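Local coordinates for protein choline dehydrogenase and related flavoproteins (Aspergillus oryzae, PDB 3Q9T) that oxidises formate as a formate oxidase of the glucose-methanol-choline oxidoreductase family, carrying 8-formyl-FAD at its catalytic site, at residues Trp101-Lys106 / Asn187-Glu192; Ala133-Asp138 / Ile157-Leu162. All coordinates share one frame; numbering follows the deposited sequence.

Interaction 1. Residues Trp101-Lys106 / Asn187-Glu192; sequences WVPGHK and NIYDGE
Ile188 O is the best-held polar atom, gripped by two waters: water 2 at 2.7 Å and water 3 at 2.6 Å. Both are placed to donate to it, although acceptors around them outnumber their protons, so the grip is probably shared. Water 2 accepts from Gly104 N; water 3 accepts from Gly191 N and is also placed to donate to Gly104 O, so each water ties the two backbones together. Lys106 N bonds directly to Gly191 O at 3.1 Å, nearly straight (163°) and on a lone pair in the carbonyl plane. That same oxygen sits over the centre of the His105 imidazole, 3.2 Å above its plane. His105 CG is anti to the backbone N (chi1 -166°), and ND1 bonds Ala107 N, which fixes the ring's rotation. Lys106 CB presses on Gly191 CA at 3.4 Å, while its NZ leads off to Asp110. The apolar end is formed by Pro103 CD meeting Tyr189 CD1 at 3.7 Å and by Val102 CG2 against Ile188 CD1. Water 1 links Trp101 O to Tyr189 OH. This is water-bridged loop packing: the connection from strand 100-101 to helix 106-110, N-capped by His105, is held against the loop leading into strand 195-204, close to the FAD site.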
ATOM      1  N   TRP A 101     -18.617  19.952 -13.988  1.00 20.61           N
ATOM      2  CA  TRP A 101     -19.730  19.473 -14.792  1.00 17.49           C
ATOM      3  C   TRP A 101     -19.310  19.534 -16.236  1.00 18.33           C
ATOM      4  O   TRP A 101     -19.247  20.619 -16.824  1.00 18.09           O
ATOM      5  CB  TRP A 101     -20.945  20.353 -14.565  1.00 18.61           C
ATOM      6  CG  TRP A 101     -22.175  19.957 -15.334  1.00 17.81           C
ATOM      7  CD1 TRP A 101     -22.545  20.404 -16.565  1.00 12.52           C
ATOM      8  CD2 TRP A 101     -23.222  19.071 -14.897  1.00 18.42           C
ATOM      9  NE1 TRP A 101     -23.750  19.848 -16.929  1.00 16.21           N
ATOM     10  CE2 TRP A 101     -24.187  19.027 -15.923  1.00 15.77           C
ATOM     11  CE3 TRP A 101     -23.427  18.306 -13.742  1.00 15.73           C
ATOM     12  CZ2 TRP A 101     -25.338  18.250 -15.834  1.00 15.97           C
ATOM     13  CZ3 TRP A 101     -24.569  17.535 -13.652  1.00 21.09           C
ATOM     14  CH2 TRP A 101     -25.514  17.510 -14.693  1.00 17.57           C
ATOM     15  N   VAL A 102     -19.037  18.360 -16.801  1.00 13.54           N
ATOM     16  CA  VAL A 102     -18.435  18.248 -18.113  1.00 15.07           C
ATOM     17  C   VAL A 102     -18.815  16.879 -18.687  1.00 19.91           C
ATOM     18  O   VAL A 102     -18.668  15.871 -18.018  1.00 19.80           O
ATOM     19  CB  VAL A 102     -16.895  18.454 -18.013  1.00 20.65           C
ATOM     20  CG1 VAL A 102     -16.296  17.514 -16.958  1.00 20.81           C
ATOM     21  CG2 VAL A 102     -16.217  18.276 -19.363  1.00 13.43           C
ATOM     22  N   PRO A 103     -19.369  16.851 -19.910  1.00 21.92           N
ATOM     23  CA  PRO A 103     -19.915  15.598 -20.440  1.00 21.12           C
ATOM     24  C   PRO A 103     -18.881  14.628 -20.998  1.00 25.11           C
ATOM     25  O   PRO A 103     -18.961  13.436 -20.689  1.00 19.41           O
ATOM     26  CB  PRO A 103     -20.823  16.073 -21.581  1.00 20.77           C
ATOM     27  CG  PRO A 103     -20.164  17.330 -22.062  1.00 20.70           C
ATOM     28  CD  PRO A 103     -19.652  17.995 -20.795  1.00 18.39           C
ATOM     29  N   GLY A 104     -17.955  15.118 -21.824  1.00 20.45           N
ATOM     30  CA  GLY A 104     -17.039  14.245 -22.525  1.00 20.80           C
ATOM     31  C   GLY A 104     -17.113  14.350 -24.043  1.00 27.09           C
ATOM     32  O   GLY A 104     -17.870  15.143 -24.594  1.00 25.80           O
ATOM     33  N   HIS A 105     -16.334  13.520 -24.723  1.00 17.12           N
ATOM     34  CA  HIS A 105     -16.103  13.684 -26.145  1.00 26.56           C
ATOM     35  C   HIS A 105     -17.094  12.843 -26.939  1.00 24.12           C
ATOM     36  O   HIS A 105     -17.362  11.705 -26.595  1.00 20.01           O
ATOM     37  CB  HIS A 105     -14.660  13.303 -26.475  1.00 22.65           C
ATOM     38  CG  HIS A 105     -14.209  13.737 -27.833  1.00 23.86           C
ATOM     39  ND1 HIS A 105     -14.488  13.018 -28.975  1.00 19.20           N
ATOM     40  CD2 HIS A 105     -13.473  14.806 -28.231  1.00 23.03           C
ATOM     41  CE1 HIS A 105     -13.948  13.626 -30.018  1.00 21.27           C
ATOM     42  NE2 HIS A 105     -13.328  14.713 -29.594  1.00 20.53           N
ATOM     43  N   LYS A 106     -17.656  13.437 -27.984  1.00 21.10           N
ATOM     44  CA  LYS A 106     -18.635  12.773 -28.838  1.00 19.74           C
ATOM     45  C   LYS A 106     -18.161  11.416 -29.380  1.00 19.63           C
ATOM     46  O   LYS A 106     -18.913  10.452 -29.402  1.00 21.24           O
ATOM     47  CB  LYS A 106     -19.018  13.706 -30.000  1.00 18.98           C
ATOM     48  CG  LYS A 106     -19.766  13.034 -31.168  1.00 24.47           C
ATOM     49  CD  LYS A 106     -20.233  14.097 -32.183  1.00 25.31           C
ATOM     50  CE  LYS A 106     -20.402  13.522 -33.584  1.00 37.65           C
ATOM     51  NZ  LYS A 106     -21.291  12.330 -33.639  1.00 29.64           N
ATOM     52  N   ASN A 187     -16.941  26.285 -25.473  1.00 25.07           N
ATOM     53  CA  ASN A 187     -17.944  25.275 -25.741  1.00 24.21           C
ATOM     54  C   ASN A 187     -17.385  23.860 -25.779  1.00 27.31           C
ATOM     55  O   ASN A 187     -16.972  23.379 -26.828  1.00 25.18           O
ATOM     56  CB  ASN A 187     -18.707  25.544 -27.042  1.00 26.61           C
ATOM     57  CG  ASN A 187     -19.795  24.513 -27.269  1.00 30.10           C
ATOM     58  OD1 ASN A 187     -20.164  23.798 -26.329  1.00 25.69           O
ATOM     59  ND2 ASN A 187     -20.303  24.409 -28.502  1.00 24.22           N
ATOM     60  N   ILE A 188     -17.408  23.183 -24.637  1.00 27.17           N
ATOM     61  CA  ILE A 188     -16.982  21.786 -24.579  1.00 22.28           C
ATOM     62  C   ILE A 188     -18.195  20.865 -24.357  1.00 26.16           C
ATOM     63  O   ILE A 188     -18.087  19.797 -23.748  1.00 20.97           O
ATOM     64  CB  ILE A 188     -15.923  21.586 -23.465  1.00 21.67           C
ATOM     65  CG1 ILE A 188     -16.493  21.997 -22.102  1.00 15.50           C
ATOM     66  CG2 ILE A 188     -14.691  22.437 -23.754  1.00 16.03           C
ATOM     67  CD1 ILE A 188     -15.646  21.569 -20.934  1.00 14.39           C
ATOM     68  N   TYR A 189     -19.355  21.278 -24.865  1.00 21.30           N
ATOM     69  CA  TYR A 189     -20.600  20.576 -24.558  1.00 20.48           C
ATOM     70  C   TYR A 189     -21.259  19.951 -25.784  1.00 26.25           C
ATOM     71  O   TYR A 189     -22.287  19.294 -25.656  1.00 28.80           O
ATOM     72  CB  TYR A 189     -21.553  21.502 -23.796  1.00 18.73           C
ATOM     73  CG  TYR A 189     -20.845  22.124 -22.625  1.00 18.27           C
ATOM     74  CD1 TYR A 189     -20.714  21.432 -21.428  1.00 21.14           C
ATOM     75  CD2 TYR A 189     -20.228  23.358 -22.737  1.00 23.65           C
ATOM     76  CE1 TYR A 189     -20.014  21.970 -20.354  1.00 17.58           C
ATOM     77  CE2 TYR A 189     -19.529  23.913 -21.667  1.00 28.53           C
ATOM     78  CZ  TYR A 189     -19.422  23.205 -20.474  1.00 22.17           C
ATOM     79  OH  TYR A 189     -18.724  23.734 -19.406  1.00 18.70           O
ATOM     80  N   ASP A 190     -20.647  20.126 -26.955  1.00 15.39           N
ATOM     81  CA  ASP A 190     -21.160  19.525 -28.181  1.00 22.75           C
ATOM     82  C   ASP A 190     -20.257  18.463 -28.787  1.00 27.52           C
ATOM     83  O   ASP A 190     -20.306  18.224 -29.998  1.00 29.78           O
ATOM     84  CB  ASP A 190     -21.451  20.595 -29.230  1.00 22.94           C
ATOM     85  CG  ASP A 190     -22.659  21.415 -28.881  1.00 31.13           C
ATOM     86  OD1 ASP A 190     -23.682  20.816 -28.477  1.00 35.81           O
ATOM     87  OD2 ASP A 190     -22.579  22.655 -28.986  1.00 33.47           O
ATOM     88  N   GLY A 191     -19.429  17.839 -27.955  1.00 20.58           N
ATOM     89  CA  GLY A 191     -18.606  16.728 -28.397  1.00 20.15           C
ATOM     90  C   GLY A 191     -17.152  17.042 -28.669  1.00 23.68           C
ATOM     91  O   GLY A 191     -16.347  16.134 -28.890  1.00 23.57           O
ATOM     92  N   GLU A 192     -16.820  18.329 -28.675  1.00 24.82           N
ATOM     93  CA  GLU A 192     -15.461  18.784 -28.909  1.00 29.41           C
ATOM     94  C   GLU A 192     -14.975  19.342 -27.602  1.00 24.52           C
ATOM     95  O   GLU A 192     -15.732  20.022 -26.904  1.00 22.56           O
ATOM     96  CB  GLU A 192     -15.428  19.920 -29.940  1.00 29.91           C
ATOM     97  CG  GLU A 192     -16.163  19.633 -31.216  1.00 45.19           C
ATOM     98  CD  GLU A 192     -15.234  19.194 -32.315  1.00 57.64           C
ATOM     99  OE1 GLU A 192     -15.335  19.762 -33.426  1.00 52.38           O
ATOM    100  OE2 GLU A 192     -14.406  18.283 -32.065  1.00 57.88           O
TER
HETATM  101  O   HOH W   1     -17.261  22.272 -17.392  1.00 14.97           O
HETATM  102  O   HOH W   2     -16.748  17.571 -22.891  1.00 22.61           O
HETATM  103  O   HOH W   3     -18.911  17.842 -25.258  1.00 23.74           O

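Interaction 2. Residues Ala133-Asp138 / Ile157-Leu162; sequences ATYHDD and ISHAEL
Two backbone hydrogen bonds fasten the strands: Ile157 N to Thr134 O at 3.1 Å, almost straight at 172°, and His136 N to Ile157 O at 2.9 Å. The first donor stands above the carbonyl plane, whereas the second lies nearly along the C=O axis (169°). Ile157 thus uses both its N-H and its carbonyl on the residues flanking Tyr135, the signature of a parallel bridge. Beyond it, water 4 takes over, donating to His136 O, accepting from His159 N and lying 2.6 Å from His159 ND1 in the ring plane. Ser158 OG, anti to its backbone N, donates to His159 O at 2.8 Å on a lone pair; water 5 donates to Ser158 OG and accepts from Asp138 N. This parallel pair belongs to a mixed sheet, in which strand 195-204 runs antiparallel along the far side of 155-159. Tyr135 and His159 meet rim to rim, ring centroids 5.7 Å apart and planes at 80°, with the tyrosine OH at the imidazole edge. Ile157 CD1 reaches the edge of the Tyr135 ring, 4.0 Å from Tyr135 CD1. Ile157 CG2 packs on Ala133 CB at 3.7 Å. On the face of Ser158, His136 stacks on Tyr204; the His159 ring stacks on Tyr142.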
ATOM      1  N   ALA A 133     -29.955  19.741 -15.389  1.00 21.68           N
ATOM      2  CA  ALA A 133     -29.388  21.024 -15.005  1.00 19.65           C
ATOM      3  C   ALA A 133     -30.259  22.211 -15.417  1.00 23.16           C
ATOM      4  O   ALA A 133     -30.901  22.191 -16.473  1.00 20.08           O
ATOM      5  CB  ALA A 133     -27.979  21.176 -15.624  1.00 18.43           C
ATOM      6  N   THR A 134     -30.257  23.239 -14.571  1.00 21.20           N
ATOM      7  CA  THR A 134     -30.654  24.568 -14.994  1.00 21.15           C
ATOM      8  C   THR A 134     -29.421  25.461 -14.974  1.00 23.63           C
ATOM      9  O   THR A 134     -28.879  25.765 -13.903  1.00 27.36           O
ATOM     10  CB  THR A 134     -31.730  25.177 -14.097  1.00 24.86           C
ATOM     11  OG1 THR A 134     -32.943  24.418 -14.216  1.00 30.66           O
ATOM     12  CG2 THR A 134     -32.009  26.619 -14.518  1.00 24.06           C
ATOM     13  N   TYR A 135     -28.973  25.862 -16.162  1.00 20.08           N
ATOM     14  CA  TYR A 135     -27.816  26.757 -16.329  1.00 19.86           C
ATOM     15  C   TYR A 135     -28.093  28.203 -15.917  1.00 24.76           C
ATOM     16  O   TYR A 135     -29.132  28.778 -16.287  1.00 26.34           O
ATOM     17  CB  TYR A 135     -27.390  26.740 -17.805  1.00 22.41           C
ATOM     18  CG  TYR A 135     -26.217  27.619 -18.185  1.00 26.31           C
ATOM     19  CD1 TYR A 135     -24.904  27.209 -17.939  1.00 28.74           C
ATOM     20  CD2 TYR A 135     -26.415  28.838 -18.843  1.00 26.22           C
ATOM     21  CE1 TYR A 135     -23.809  28.005 -18.312  1.00 24.54           C
ATOM     22  CE2 TYR A 135     -25.327  29.647 -19.224  1.00 24.76           C
ATOM     23  CZ  TYR A 135     -24.025  29.220 -18.957  1.00 23.02           C
ATOM     24  OH  TYR A 135     -22.941  29.996 -19.325  1.00 21.39           O
ATOM     25  N   HIS A 136     -27.145  28.790 -15.183  1.00 26.32           N
ATOM     26  CA  HIS A 136     -27.118  30.233 -14.904  1.00 26.90           C
ATOM     27  C   HIS A 136     -25.809  30.898 -15.360  1.00 28.22           C
ATOM     28  O   HIS A 136     -24.744  30.283 -15.319  1.00 30.77           O
ATOM     29  CB  HIS A 136     -27.277  30.507 -13.415  1.00 21.69           C
ATOM     30  CG  HIS A 136     -28.471  29.858 -12.801  1.00 34.82           C
ATOM     31  ND1 HIS A 136     -29.659  30.524 -12.608  1.00 36.43           N
ATOM     32  CD2 HIS A 136     -28.657  28.607 -12.316  1.00 33.07           C
ATOM     33  CE1 HIS A 136     -30.531  29.711 -12.040  1.00 34.25           C
ATOM     34  NE2 HIS A 136     -29.948  28.541 -11.852  1.00 37.96           N
ATOM     35  N   ASP A 137     -25.904  32.165 -15.766  1.00 27.33           N
ATOM     36  CA  ASP A 137     -24.741  33.013 -16.048  1.00 26.22           C
ATOM     37  C   ASP A 137     -25.089  34.415 -15.555  1.00 29.98           C
ATOM     38  O   ASP A 137     -25.240  35.334 -16.353  1.00 28.21           O
ATOM     39  CB  ASP A 137     -24.429  33.004 -17.553  1.00 25.03           C
ATOM     40  CG  ASP A 137     -23.163  33.802 -17.930  1.00 29.56           C
ATOM     41  OD1 ASP A 137     -22.502  34.416 -17.060  1.00 21.15           O
ATOM     42  OD2 ASP A 137     -22.841  33.821 -19.139  1.00 27.10           O
ATOM     43  N   ASP A 138     -25.259  34.564 -14.240  1.00 29.92           N
ATOM     44  CA  ASP A 138     -25.616  35.864 -13.650  1.00 31.64           C
ATOM     45  C   ASP A 138     -24.685  37.010 -14.074  1.00 34.29           C
ATOM     46  O   ASP A 138     -25.157  38.045 -14.524  1.00 40.72           O
ATOM     47  CB  ASP A 138     -25.683  35.807 -12.111  1.00 26.88           C
ATOM     48  CG  ASP A 138     -26.803  34.902 -11.591  1.00 33.49           C
ATOM     49  OD1 ASP A 138     -27.647  34.477 -12.393  1.00 35.39           O
ATOM     50  OD2 ASP A 138     -26.836  34.615 -10.367  1.00 41.77           O
ATOM     51  N   ILE A 157     -26.515  24.835 -12.107  1.00 20.54           N
ATOM     52  CA  ILE A 157     -25.130  24.809 -12.550  1.00 22.30           C
ATOM     53  C   ILE A 157     -24.760  26.162 -13.122  1.00 29.73           C
ATOM     54  O   ILE A 157     -25.608  26.896 -13.664  1.00 22.08           O
ATOM     55  CB  ILE A 157     -24.900  23.786 -13.685  1.00 25.10           C
ATOM     56  CG1 ILE A 157     -25.514  24.307 -14.992  1.00 20.44           C
ATOM     57  CG2 ILE A 157     -25.435  22.415 -13.296  1.00 21.44           C
ATOM     58  CD1 ILE A 157     -24.993  23.629 -16.235  1.00 27.76           C
ATOM     59  N   SER A 158     -23.476  26.473 -13.039  1.00 28.25           N
ATOM     60  CA  SER A 158     -22.967  27.735 -13.545  1.00 24.46           C
ATOM     61  C   SER A 158     -21.488  27.574 -13.822  1.00 25.76           C
ATOM     62  O   SER A 158     -20.836  26.716 -13.222  1.00 25.17           O
ATOM     63  CB  SER A 158     -23.178  28.833 -12.495  1.00 19.94           C
ATOM     64  OG  SER A 158     -22.546  30.034 -12.883  1.00 29.47           O
ATOM     65  N   HIS A 159     -20.956  28.375 -14.738  1.00 20.21           N
ATOM     66  CA  HIS A 159     -19.518  28.538 -14.807  1.00 19.84           C
ATOM     67  C   HIS A 159     -19.082  28.885 -13.401  1.00 27.15           C
ATOM     68  O   HIS A 159     -19.857  29.483 -12.648  1.00 20.29           O
ATOM     69  CB  HIS A 159     -19.147  29.665 -15.756  1.00 18.82           C
ATOM     70  CG  HIS A 159     -19.245  29.284 -17.195  1.00 20.52           C
ATOM     71  ND1 HIS A 159     -20.425  29.339 -17.902  1.00 21.73           N
ATOM     72  CD2 HIS A 159     -18.313  28.802 -18.050  1.00 16.87           C
ATOM     73  CE1 HIS A 159     -20.211  28.929 -19.140  1.00 21.65           C
ATOM     74  NE2 HIS A 159     -18.937  28.596 -19.254  1.00 20.35           N
ATOM     75  N   ALA A 160     -17.870  28.478 -13.032  1.00 21.44           N
ATOM     76  CA  ALA A 160     -17.357  28.780 -11.700  1.00 27.04           C
ATOM     77  C   ALA A 160     -17.633  30.246 -11.375  1.00 25.01           C
ATOM     78  O   ALA A 160     -17.425  31.125 -12.220  1.00 21.69           O
ATOM     79  CB  ALA A 160     -15.857  28.487 -11.621  1.00 20.65           C
ATOM     80  N   GLU A 161     -18.124  30.499 -10.167  1.00 25.23           N
ATOM     81  CA  GLU A 161     -18.313  31.865  -9.684  1.00 26.06           C
ATOM     82  C   GLU A 161     -16.934  32.357  -9.285  1.00 25.37           C
ATOM     83  O   GLU A 161     -16.437  32.027  -8.206  1.00 20.53           O
ATOM     84  CB  GLU A 161     -19.327  31.883  -8.523  1.00 23.27           C
ATOM     85  CG  GLU A 161     -20.691  31.291  -8.972  1.00 22.45           C
ATOM     86  CD  GLU A 161     -21.727  31.091  -7.856  1.00 29.79           C
ATOM     87  OE1 GLU A 161     -22.930  31.342  -8.119  1.00 29.47           O
ATOM     88  OE2 GLU A 161     -21.360  30.656  -6.738  1.00 24.16           O
ATOM     89  N   LEU A 162     -16.306  33.118 -10.185  1.00 16.26           N
ATOM     90  CA  LEU A 162     -14.881  33.406 -10.101  1.00 19.50           C
ATOM     91  C   LEU A 162     -14.464  34.127  -8.823  1.00 30.13           C
ATOM     92  O   LEU A 162     -15.125  35.071  -8.393  1.00 32.42           O
ATOM     93  CB  LEU A 162     -14.425  34.191 -11.334  1.00 18.23           C
ATOM     94  CG  LEU A 162     -14.518  33.360 -12.611  1.00 24.13           C
ATOM     95  CD1 LEU A 162     -14.244  34.200 -13.857  1.00 24.25           C
ATOM     96  CD2 LEU A 162     -13.579  32.144 -12.532  1.00 21.00           C
TER
HETATM   97  O   HOH W   4     -22.114  30.487 -16.285  1.00 29.47           O
HETATM   98  O   HOH W   5     -24.202  32.379 -12.602  1.00 27.40           O

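In the fold
The two contacts, with centres about 16 Å apart, meet through the indole of Trp101: its CZ2 lies 3.9 Å from Ala133 CB and its NE1 4.0 Å from Ile157 CD1. Strand 195-204 joins them as well, pairing antiparallel with both 100-101 and 155-159. A further shared neighbour is Ile149, touched by Tyr189 of interaction 1 and by Tyr135 and Ile157 of interaction 2. Interaction 1 is nearer the cofactor, the Val102 side chain being about 5 Å from the bound 8-formyl-FAD, against about 10 Å for that of Ile157. The indole on which Ala133 and Ile157 pack lies about 4 Å, side chain to side chain, from FAD-binding Gln555, placing interaction 2 one layer further from the cofactor.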